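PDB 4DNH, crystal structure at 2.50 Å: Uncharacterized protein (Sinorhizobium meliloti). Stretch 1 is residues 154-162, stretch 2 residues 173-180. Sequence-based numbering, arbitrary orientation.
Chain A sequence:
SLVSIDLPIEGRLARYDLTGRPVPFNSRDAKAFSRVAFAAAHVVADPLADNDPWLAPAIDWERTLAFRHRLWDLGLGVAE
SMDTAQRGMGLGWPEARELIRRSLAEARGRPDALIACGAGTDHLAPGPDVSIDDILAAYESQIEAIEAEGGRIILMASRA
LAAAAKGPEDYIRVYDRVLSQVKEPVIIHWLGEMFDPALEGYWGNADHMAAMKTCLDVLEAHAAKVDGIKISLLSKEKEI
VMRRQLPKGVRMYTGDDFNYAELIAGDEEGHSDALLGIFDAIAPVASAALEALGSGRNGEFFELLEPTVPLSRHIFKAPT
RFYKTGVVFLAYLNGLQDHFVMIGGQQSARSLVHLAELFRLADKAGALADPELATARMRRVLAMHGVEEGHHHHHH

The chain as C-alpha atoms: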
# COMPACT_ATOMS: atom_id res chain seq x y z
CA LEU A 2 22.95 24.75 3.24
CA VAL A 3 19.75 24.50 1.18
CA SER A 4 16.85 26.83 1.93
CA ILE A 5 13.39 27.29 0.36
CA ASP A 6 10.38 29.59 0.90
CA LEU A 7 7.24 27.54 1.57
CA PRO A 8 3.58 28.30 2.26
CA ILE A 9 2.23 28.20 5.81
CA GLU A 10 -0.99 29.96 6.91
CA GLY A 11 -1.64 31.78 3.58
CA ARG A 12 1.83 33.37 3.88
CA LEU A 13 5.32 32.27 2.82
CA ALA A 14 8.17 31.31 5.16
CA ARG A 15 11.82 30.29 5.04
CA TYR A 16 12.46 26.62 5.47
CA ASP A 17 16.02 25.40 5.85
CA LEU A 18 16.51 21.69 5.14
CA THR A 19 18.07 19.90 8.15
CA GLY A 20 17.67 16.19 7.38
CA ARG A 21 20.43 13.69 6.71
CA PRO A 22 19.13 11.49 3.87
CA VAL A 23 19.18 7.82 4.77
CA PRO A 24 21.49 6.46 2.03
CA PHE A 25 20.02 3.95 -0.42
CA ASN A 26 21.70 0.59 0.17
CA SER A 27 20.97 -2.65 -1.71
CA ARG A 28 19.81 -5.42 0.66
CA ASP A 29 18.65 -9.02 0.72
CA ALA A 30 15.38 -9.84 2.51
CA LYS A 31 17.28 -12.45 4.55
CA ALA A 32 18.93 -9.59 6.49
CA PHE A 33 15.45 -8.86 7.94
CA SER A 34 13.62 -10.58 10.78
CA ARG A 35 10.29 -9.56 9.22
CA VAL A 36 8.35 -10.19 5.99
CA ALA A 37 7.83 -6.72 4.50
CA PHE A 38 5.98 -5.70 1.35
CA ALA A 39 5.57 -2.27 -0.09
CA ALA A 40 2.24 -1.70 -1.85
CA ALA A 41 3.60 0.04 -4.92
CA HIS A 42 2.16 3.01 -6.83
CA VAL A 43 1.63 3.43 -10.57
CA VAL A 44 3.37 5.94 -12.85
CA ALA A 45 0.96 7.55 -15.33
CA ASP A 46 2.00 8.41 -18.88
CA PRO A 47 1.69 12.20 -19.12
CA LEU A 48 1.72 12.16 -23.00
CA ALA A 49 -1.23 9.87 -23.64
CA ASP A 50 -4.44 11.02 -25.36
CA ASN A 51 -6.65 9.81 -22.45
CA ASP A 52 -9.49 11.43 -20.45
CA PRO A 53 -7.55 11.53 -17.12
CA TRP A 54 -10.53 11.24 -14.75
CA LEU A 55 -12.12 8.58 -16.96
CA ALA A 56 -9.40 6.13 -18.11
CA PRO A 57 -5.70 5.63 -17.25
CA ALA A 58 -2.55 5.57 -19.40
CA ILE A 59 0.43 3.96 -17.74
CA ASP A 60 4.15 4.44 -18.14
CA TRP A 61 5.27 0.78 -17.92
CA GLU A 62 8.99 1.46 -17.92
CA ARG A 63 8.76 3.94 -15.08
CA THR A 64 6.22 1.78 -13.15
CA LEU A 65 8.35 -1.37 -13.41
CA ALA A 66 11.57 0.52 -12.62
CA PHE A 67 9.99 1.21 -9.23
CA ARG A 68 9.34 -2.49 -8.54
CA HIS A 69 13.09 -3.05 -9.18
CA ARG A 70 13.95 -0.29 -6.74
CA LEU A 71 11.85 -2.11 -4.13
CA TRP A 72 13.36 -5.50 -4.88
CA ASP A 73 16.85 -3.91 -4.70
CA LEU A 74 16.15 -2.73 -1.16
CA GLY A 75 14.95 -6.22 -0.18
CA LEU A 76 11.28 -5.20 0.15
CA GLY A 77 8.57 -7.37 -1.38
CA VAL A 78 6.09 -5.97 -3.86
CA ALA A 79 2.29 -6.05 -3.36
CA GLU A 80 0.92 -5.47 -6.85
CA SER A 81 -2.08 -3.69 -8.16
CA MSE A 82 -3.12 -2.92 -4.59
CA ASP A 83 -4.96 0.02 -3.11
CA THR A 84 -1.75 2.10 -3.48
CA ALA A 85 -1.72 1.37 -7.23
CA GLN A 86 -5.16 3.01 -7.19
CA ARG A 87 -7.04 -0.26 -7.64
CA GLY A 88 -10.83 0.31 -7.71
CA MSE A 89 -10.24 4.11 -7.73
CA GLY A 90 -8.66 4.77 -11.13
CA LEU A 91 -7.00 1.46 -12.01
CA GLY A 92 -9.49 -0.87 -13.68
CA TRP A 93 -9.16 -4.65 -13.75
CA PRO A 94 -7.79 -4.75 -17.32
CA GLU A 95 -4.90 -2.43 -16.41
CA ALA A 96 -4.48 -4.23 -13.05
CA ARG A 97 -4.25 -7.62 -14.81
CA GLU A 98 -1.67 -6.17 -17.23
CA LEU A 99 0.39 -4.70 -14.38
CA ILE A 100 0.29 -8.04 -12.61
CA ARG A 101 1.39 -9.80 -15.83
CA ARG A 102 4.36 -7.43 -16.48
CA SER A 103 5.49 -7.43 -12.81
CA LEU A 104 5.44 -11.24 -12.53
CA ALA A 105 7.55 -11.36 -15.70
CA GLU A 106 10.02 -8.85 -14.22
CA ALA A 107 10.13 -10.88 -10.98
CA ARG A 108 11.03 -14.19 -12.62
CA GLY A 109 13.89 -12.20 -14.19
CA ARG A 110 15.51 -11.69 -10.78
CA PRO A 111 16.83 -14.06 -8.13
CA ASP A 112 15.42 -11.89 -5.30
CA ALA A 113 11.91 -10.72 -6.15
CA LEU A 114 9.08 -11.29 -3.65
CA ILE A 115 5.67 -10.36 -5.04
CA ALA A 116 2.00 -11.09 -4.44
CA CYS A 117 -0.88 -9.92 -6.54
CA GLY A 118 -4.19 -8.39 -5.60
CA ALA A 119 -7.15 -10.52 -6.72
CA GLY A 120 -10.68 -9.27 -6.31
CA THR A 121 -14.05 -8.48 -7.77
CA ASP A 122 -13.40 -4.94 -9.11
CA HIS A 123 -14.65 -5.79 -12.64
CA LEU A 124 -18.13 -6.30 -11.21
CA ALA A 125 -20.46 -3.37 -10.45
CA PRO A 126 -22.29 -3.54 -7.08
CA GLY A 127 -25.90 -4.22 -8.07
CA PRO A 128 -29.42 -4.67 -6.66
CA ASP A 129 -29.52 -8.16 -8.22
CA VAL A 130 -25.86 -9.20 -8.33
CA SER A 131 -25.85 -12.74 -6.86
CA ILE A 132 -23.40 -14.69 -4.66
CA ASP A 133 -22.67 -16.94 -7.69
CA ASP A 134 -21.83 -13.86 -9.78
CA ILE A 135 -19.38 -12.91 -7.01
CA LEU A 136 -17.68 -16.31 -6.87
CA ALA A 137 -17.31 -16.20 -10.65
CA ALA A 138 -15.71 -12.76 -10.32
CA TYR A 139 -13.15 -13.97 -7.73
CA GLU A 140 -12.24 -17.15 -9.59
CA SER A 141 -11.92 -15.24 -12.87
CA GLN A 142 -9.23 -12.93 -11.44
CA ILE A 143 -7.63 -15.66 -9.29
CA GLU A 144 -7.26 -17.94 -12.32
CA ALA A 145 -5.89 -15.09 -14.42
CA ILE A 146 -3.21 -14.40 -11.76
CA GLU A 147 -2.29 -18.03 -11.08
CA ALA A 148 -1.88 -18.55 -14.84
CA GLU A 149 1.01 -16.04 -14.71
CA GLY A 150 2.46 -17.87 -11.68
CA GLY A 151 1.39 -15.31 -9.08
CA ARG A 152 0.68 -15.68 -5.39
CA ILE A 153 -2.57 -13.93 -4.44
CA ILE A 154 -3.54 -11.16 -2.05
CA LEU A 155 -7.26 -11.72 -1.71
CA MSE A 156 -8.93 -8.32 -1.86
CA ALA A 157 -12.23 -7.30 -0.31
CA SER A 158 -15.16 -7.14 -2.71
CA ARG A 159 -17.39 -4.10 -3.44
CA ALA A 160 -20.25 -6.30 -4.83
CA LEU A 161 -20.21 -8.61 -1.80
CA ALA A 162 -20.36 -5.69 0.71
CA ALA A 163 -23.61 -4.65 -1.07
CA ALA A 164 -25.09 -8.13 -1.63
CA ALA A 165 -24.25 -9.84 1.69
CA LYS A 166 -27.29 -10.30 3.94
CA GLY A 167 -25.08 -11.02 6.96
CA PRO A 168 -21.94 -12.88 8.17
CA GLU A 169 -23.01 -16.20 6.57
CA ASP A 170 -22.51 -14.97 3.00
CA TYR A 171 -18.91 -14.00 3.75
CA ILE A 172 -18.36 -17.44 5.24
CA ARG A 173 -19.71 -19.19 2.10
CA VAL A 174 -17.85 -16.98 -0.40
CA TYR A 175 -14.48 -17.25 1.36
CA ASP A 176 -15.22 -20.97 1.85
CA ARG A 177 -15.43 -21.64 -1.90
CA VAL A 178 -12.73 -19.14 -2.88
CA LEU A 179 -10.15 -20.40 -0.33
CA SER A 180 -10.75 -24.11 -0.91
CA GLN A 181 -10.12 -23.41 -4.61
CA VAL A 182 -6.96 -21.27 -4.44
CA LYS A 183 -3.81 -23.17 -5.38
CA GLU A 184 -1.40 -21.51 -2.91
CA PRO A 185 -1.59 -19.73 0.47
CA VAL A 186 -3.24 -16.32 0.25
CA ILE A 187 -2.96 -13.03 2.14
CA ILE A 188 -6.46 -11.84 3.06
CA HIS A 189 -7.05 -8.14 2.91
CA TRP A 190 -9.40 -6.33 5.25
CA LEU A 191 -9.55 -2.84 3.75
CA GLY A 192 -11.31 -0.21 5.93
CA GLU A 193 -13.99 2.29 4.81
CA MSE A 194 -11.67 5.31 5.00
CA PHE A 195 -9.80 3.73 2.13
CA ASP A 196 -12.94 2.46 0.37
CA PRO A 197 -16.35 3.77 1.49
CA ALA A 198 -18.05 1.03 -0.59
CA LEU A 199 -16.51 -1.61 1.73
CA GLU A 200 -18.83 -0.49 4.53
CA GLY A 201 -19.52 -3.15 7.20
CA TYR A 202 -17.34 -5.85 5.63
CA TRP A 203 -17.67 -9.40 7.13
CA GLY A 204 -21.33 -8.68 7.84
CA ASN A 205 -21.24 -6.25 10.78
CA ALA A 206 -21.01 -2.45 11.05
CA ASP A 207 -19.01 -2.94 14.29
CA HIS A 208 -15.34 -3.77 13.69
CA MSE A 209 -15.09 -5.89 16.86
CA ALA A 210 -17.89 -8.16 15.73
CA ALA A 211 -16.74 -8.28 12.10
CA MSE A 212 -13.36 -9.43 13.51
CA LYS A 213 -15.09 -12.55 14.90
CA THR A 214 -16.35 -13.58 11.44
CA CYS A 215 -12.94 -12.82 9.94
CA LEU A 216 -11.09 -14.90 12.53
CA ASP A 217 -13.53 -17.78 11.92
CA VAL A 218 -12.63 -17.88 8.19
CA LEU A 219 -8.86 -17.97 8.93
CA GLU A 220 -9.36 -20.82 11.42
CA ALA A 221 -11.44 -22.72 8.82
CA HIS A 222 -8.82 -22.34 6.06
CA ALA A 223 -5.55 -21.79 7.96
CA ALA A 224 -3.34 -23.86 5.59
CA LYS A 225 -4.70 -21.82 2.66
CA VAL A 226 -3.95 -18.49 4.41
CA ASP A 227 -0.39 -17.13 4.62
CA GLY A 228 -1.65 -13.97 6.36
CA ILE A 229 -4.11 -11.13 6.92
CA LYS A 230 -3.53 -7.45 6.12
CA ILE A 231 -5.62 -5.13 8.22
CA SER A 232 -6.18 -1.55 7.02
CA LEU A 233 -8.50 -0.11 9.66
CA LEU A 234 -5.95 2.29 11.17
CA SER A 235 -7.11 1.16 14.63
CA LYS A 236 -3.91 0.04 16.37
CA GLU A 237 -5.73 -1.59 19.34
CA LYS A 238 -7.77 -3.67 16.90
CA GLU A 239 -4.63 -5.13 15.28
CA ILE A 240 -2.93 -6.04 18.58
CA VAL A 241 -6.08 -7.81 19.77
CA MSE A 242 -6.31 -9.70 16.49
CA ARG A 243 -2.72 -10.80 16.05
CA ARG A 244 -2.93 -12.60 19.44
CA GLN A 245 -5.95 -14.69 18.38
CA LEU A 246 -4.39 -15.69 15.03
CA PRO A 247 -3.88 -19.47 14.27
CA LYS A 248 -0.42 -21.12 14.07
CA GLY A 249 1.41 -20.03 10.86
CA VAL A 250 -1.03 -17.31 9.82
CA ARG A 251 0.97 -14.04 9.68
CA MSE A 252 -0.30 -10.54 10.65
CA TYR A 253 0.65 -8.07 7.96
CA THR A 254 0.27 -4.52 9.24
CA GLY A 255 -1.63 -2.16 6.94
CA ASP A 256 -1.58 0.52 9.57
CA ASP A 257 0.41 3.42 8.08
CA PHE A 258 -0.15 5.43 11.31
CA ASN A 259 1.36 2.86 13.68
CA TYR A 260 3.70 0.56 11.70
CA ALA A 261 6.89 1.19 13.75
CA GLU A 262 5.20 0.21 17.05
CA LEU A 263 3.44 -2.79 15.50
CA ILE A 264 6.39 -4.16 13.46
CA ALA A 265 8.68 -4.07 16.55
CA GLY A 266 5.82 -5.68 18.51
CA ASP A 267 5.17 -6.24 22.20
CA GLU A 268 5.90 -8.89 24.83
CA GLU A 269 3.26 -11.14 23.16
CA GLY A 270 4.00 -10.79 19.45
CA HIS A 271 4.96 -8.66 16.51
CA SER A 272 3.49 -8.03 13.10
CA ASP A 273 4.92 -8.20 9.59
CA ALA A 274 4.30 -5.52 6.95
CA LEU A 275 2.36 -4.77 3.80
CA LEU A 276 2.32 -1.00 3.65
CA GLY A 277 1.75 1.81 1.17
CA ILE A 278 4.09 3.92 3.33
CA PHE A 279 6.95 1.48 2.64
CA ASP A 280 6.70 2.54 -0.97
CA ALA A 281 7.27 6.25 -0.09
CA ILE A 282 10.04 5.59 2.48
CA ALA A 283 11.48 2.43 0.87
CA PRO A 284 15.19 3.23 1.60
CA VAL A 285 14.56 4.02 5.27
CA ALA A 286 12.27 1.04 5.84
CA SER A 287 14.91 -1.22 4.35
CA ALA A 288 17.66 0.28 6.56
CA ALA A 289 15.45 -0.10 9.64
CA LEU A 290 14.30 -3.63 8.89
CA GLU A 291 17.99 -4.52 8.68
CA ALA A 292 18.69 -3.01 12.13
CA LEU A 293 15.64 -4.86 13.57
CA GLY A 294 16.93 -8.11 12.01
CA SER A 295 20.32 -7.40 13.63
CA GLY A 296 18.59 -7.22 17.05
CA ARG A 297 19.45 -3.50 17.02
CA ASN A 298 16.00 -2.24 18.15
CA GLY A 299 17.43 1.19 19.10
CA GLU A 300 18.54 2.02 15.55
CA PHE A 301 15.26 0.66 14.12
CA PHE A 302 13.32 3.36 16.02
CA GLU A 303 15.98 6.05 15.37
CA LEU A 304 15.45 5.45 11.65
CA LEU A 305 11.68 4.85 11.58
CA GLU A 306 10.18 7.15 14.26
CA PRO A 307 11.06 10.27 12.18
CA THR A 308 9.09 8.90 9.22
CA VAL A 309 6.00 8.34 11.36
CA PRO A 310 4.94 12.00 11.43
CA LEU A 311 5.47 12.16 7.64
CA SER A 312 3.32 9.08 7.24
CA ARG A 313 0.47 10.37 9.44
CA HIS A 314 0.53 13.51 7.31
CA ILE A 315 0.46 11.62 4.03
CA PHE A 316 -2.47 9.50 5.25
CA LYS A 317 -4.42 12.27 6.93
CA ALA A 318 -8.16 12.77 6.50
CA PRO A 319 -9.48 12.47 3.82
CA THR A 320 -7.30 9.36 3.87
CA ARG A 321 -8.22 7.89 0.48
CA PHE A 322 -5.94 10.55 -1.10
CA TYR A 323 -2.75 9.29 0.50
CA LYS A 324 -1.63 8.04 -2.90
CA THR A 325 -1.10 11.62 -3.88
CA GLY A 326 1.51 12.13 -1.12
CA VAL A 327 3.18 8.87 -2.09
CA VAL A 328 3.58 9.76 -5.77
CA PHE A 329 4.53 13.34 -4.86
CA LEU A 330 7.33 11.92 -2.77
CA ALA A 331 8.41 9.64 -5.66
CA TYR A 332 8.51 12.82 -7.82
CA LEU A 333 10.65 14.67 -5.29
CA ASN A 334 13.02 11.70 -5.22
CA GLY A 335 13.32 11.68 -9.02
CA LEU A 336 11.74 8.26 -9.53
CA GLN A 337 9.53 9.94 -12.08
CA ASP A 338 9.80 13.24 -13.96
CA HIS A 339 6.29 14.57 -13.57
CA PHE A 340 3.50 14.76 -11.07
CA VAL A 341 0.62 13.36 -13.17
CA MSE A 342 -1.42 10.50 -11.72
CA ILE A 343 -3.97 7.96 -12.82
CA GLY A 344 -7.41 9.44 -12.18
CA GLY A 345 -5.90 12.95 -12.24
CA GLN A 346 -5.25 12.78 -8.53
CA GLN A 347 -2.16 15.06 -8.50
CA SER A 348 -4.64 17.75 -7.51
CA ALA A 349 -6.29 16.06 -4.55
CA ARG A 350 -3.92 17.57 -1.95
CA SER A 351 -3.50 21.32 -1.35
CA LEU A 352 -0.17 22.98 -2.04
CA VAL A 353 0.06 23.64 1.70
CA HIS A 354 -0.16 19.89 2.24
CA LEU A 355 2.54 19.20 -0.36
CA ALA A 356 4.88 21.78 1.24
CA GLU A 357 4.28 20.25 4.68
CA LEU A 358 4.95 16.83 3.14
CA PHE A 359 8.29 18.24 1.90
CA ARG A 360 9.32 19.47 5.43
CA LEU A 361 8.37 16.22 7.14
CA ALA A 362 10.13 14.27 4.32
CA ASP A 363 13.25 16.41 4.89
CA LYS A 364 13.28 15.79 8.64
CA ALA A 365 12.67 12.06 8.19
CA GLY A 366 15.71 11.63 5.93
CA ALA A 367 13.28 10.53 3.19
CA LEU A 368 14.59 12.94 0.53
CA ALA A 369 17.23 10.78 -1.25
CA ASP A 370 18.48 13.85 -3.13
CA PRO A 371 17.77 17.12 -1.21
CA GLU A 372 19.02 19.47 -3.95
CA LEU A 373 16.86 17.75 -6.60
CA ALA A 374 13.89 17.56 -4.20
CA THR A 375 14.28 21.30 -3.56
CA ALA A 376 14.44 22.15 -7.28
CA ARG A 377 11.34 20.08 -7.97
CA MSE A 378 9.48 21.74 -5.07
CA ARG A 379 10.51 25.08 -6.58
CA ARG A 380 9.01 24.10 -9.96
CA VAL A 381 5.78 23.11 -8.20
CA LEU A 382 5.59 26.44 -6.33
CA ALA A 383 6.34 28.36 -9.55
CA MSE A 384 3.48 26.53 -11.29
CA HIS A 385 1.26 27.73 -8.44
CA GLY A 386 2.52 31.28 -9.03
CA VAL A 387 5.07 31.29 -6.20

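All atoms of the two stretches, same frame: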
# COMPACT_ATOMS: atom_id res chain seq x y z
N ILE A 154 -3.06 -11.91 -3.20
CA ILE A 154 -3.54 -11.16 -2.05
C ILE A 154 -5.03 -11.03 -2.31
O ILE A 154 -5.43 -10.41 -3.29
CB ILE A 154 -2.95 -9.75 -1.98
CG1 ILE A 154 -1.46 -9.81 -1.71
CG2 ILE A 154 -3.64 -8.95 -0.88
CD1 ILE A 154 -0.74 -8.50 -1.96
N LEU A 155 -5.84 -11.63 -1.45
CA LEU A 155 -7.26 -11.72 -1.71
C LEU A 155 -7.96 -10.46 -1.22
O LEU A 155 -8.10 -10.23 -0.01
CB LEU A 155 -7.84 -12.98 -1.08
CG LEU A 155 -9.27 -13.33 -1.47
CD1 LEU A 155 -9.36 -13.58 -2.97
CD2 LEU A 155 -9.72 -14.56 -0.70
N MSE A 156 -8.38 -9.63 -2.17
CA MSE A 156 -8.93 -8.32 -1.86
C MSE A 156 -10.38 -8.40 -1.46
O MSE A 156 -11.09 -9.37 -1.82
CB MSE A 156 -8.73 -7.42 -3.08
CG MSE A 156 -7.25 -7.04 -3.16
SE MSE A 156 -6.93 -5.94 -4.76
CE MSE A 156 -7.11 -4.15 -3.96
N ALA A 157 -10.83 -7.41 -0.70
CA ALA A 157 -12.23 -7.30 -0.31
C ALA A 157 -13.04 -6.91 -1.53
O ALA A 157 -12.50 -6.33 -2.47
CB ALA A 157 -12.39 -6.28 0.80
N SER A 158 -14.32 -7.25 -1.53
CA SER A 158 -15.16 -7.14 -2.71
C SER A 158 -16.32 -6.15 -2.52
O SER A 158 -17.14 -6.29 -1.60
CB SER A 158 -15.64 -8.54 -3.10
OG SER A 158 -16.85 -8.54 -3.84
N ARG A 159 -16.36 -5.16 -3.41
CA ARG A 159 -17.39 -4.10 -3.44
C ARG A 159 -18.79 -4.75 -3.59
O ARG A 159 -19.70 -4.41 -2.84
CB ARG A 159 -17.10 -3.17 -4.64
CG ARG A 159 -16.89 -1.67 -4.41
CD ARG A 159 -15.66 -1.37 -3.57
NE ARG A 159 -14.63 -0.41 -4.04
CZ ARG A 159 -14.58 0.33 -5.15
NH1 ARG A 159 -13.50 1.10 -5.34
NH2 ARG A 159 -15.55 0.31 -6.07
N ALA A 160 -18.94 -5.69 -4.52
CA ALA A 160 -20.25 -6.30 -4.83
C ALA A 160 -20.79 -7.15 -3.69
O ALA A 160 -22.01 -7.23 -3.47
CB ALA A 160 -20.16 -7.13 -6.10
N LEU A 161 -19.87 -7.80 -2.96
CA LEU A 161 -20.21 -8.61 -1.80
C LEU A 161 -20.65 -7.75 -0.61
O LEU A 161 -21.66 -8.08 0.04
CB LEU A 161 -19.05 -9.55 -1.44
CG LEU A 161 -19.23 -10.51 -0.26
CD1 LEU A 161 -20.31 -11.57 -0.49
CD2 LEU A 161 -17.91 -11.17 0.08
N ALA A 162 -19.95 -6.64 -0.35
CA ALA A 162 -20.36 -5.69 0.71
C ALA A 162 -21.79 -5.15 0.53
O ALA A 162 -22.44 -4.78 1.51
CB ALA A 162 -19.36 -4.55 0.84
N ARG A 173 -19.53 -18.35 3.29
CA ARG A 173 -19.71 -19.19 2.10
C ARG A 173 -18.79 -18.80 0.94
O ARG A 173 -18.21 -19.67 0.29
CB ARG A 173 -21.17 -19.17 1.63
CG ARG A 173 -22.08 -20.13 2.38
CD ARG A 173 -23.54 -19.72 2.25
NE ARG A 173 -24.28 -19.90 3.49
CZ ARG A 173 -25.42 -19.27 3.80
NH1 ARG A 173 -26.01 -19.51 4.97
NH2 ARG A 173 -25.96 -18.41 2.96
N VAL A 174 -18.68 -17.50 0.69
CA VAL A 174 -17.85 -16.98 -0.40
C VAL A 174 -16.39 -17.33 -0.15
O VAL A 174 -15.76 -17.99 -0.98
CB VAL A 174 -18.08 -15.47 -0.63
CG1 VAL A 174 -16.95 -14.86 -1.45
CG2 VAL A 174 -19.41 -15.24 -1.32
N TYR A 175 -15.86 -16.92 1.00
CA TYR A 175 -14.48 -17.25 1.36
C TYR A 175 -14.24 -18.77 1.56
O TYR A 175 -13.11 -19.24 1.50
CB TYR A 175 -14.03 -16.44 2.58
CG TYR A 175 -13.76 -14.99 2.25
CD1 TYR A 175 -14.80 -14.08 2.14
CD2 TYR A 175 -12.46 -14.54 2.03
CE1 TYR A 175 -14.55 -12.75 1.83
CE2 TYR A 175 -12.20 -13.21 1.73
CZ TYR A 175 -13.25 -12.32 1.63
OH TYR A 175 -13.01 -10.99 1.32
N ASP A 176 -15.32 -19.52 1.78
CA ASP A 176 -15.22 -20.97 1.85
C ASP A 176 -14.93 -21.56 0.46
O ASP A 176 -14.03 -22.40 0.32
CB ASP A 176 -16.47 -21.59 2.52
CG ASP A 176 -16.50 -23.11 2.44
OD1 ASP A 176 -15.49 -23.79 2.78
OD2 ASP A 176 -17.56 -23.65 2.05
N ARG A 177 -15.67 -21.13 -0.56
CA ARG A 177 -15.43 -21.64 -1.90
C ARG A 177 -14.11 -21.10 -2.46
O ARG A 177 -13.27 -21.87 -2.91
CB ARG A 177 -16.59 -21.37 -2.86
CG ARG A 177 -16.54 -22.26 -4.11
CD ARG A 177 -17.92 -22.61 -4.65
NE ARG A 177 -18.70 -23.40 -3.69
CZ ARG A 177 -20.01 -23.62 -3.78
NH1 ARG A 177 -20.72 -23.13 -4.79
NH2 ARG A 177 -20.63 -24.35 -2.85
N VAL A 178 -13.94 -19.79 -2.40
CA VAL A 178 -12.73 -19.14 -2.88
C VAL A 178 -11.46 -19.80 -2.30
O VAL A 178 -10.60 -20.25 -3.07
CB VAL A 178 -12.74 -17.61 -2.61
CG1 VAL A 178 -11.38 -16.99 -2.92
CG2 VAL A 178 -13.82 -16.93 -3.44
N LEU A 179 -11.37 -19.90 -0.98
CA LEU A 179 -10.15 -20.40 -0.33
C LEU A 179 -9.89 -21.88 -0.51
O LEU A 179 -8.74 -22.30 -0.52
CB LEU A 179 -10.11 -20.04 1.15
CG LEU A 179 -9.80 -18.59 1.51
CD1 LEU A 179 -10.06 -18.35 3.00
CD2 LEU A 179 -8.37 -18.23 1.14
N SER A 180 -10.94 -22.69 -0.64
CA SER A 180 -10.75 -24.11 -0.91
C SER A 180 -10.32 -24.33 -2.36
O SER A 180 -9.83 -25.40 -2.70
CB SER A 180 -12.02 -24.91 -0.60
OG SER A 180 -13.05 -24.61 -1.51
O HOH W 1 -10.61 -10.02 1.43

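The first stretch leaves a β-strand at Leu 155, runs through a short loop, and enters a helix that includes Leu 161 and Ala 162; the second is helical throughout. No direct hydrogen bond joins them. They meet through side chains, and the backbones stay well apart, with Leu 155 CA 9.3 Å from Leu 179 CA and Leu 161 CA 8.8 Å from Val 174 CA. Such spacing leaves room for one layer of aliphatic and aromatic groups, and the contact buries 293 Å² in all.

Two leucines are the bumps of the first stretch. Leu 155, at the end of the strand, points toward the helix and places its CD2 methyl in a hollow lined by Tyr 175 and, about one turn later, Val 178 and Leu 179: Leu 155 CD2 lies 3.7 Å from Tyr 175 CE2, 3.7 Å from Val 178 CG1 and 4.3 Å from Leu 179 CD2. A forked leucine tip suits this dimple.

Leu 161 is the second bump. It straddles the cleft between Val 174 and Tyr 175: Leu 161 CD1 rests 3.9 Å from Val 174 CG2, and Leu 161 CD2 lies 4.1 Å from both Val 174 CG1 and Tyr 175 CE1.

Tyr 175 is the wedge between them. Its CA-to-CB bond points sideways, but with chi1 m the long ring carries its end nearer to the first stretch. Leu 155 CD2 and Leu 161 CD2 both approach the ring obliquely, one near CE2 and the other near CE1, so the flat ring occupies the space between the two leucines. The length of the tyrosine brings its hydroxyl to the loop, where Tyr 175 OH lies 4.1 Å from Ala 157 CA.

The polar tip is served by a water. Tyr 175 OH donates to water 1 across 2.6 Å from OH to the water O, and that water donates to Leu 155 O, 2.9 Å from its own O, linking the helix to the strand's backbone.

Each helix is also held internally. Ser 158 is an N-cap: its OG accepts from Leu 161 N at 3.2 Å, satisfying an amide in the first turn. In the second helix, Val 178 N to Val 174 O, 2.9 Å, and Leu 179 N to Tyr 175 O, 3.1 Å, help fix the spacing of the residues that form the hollow.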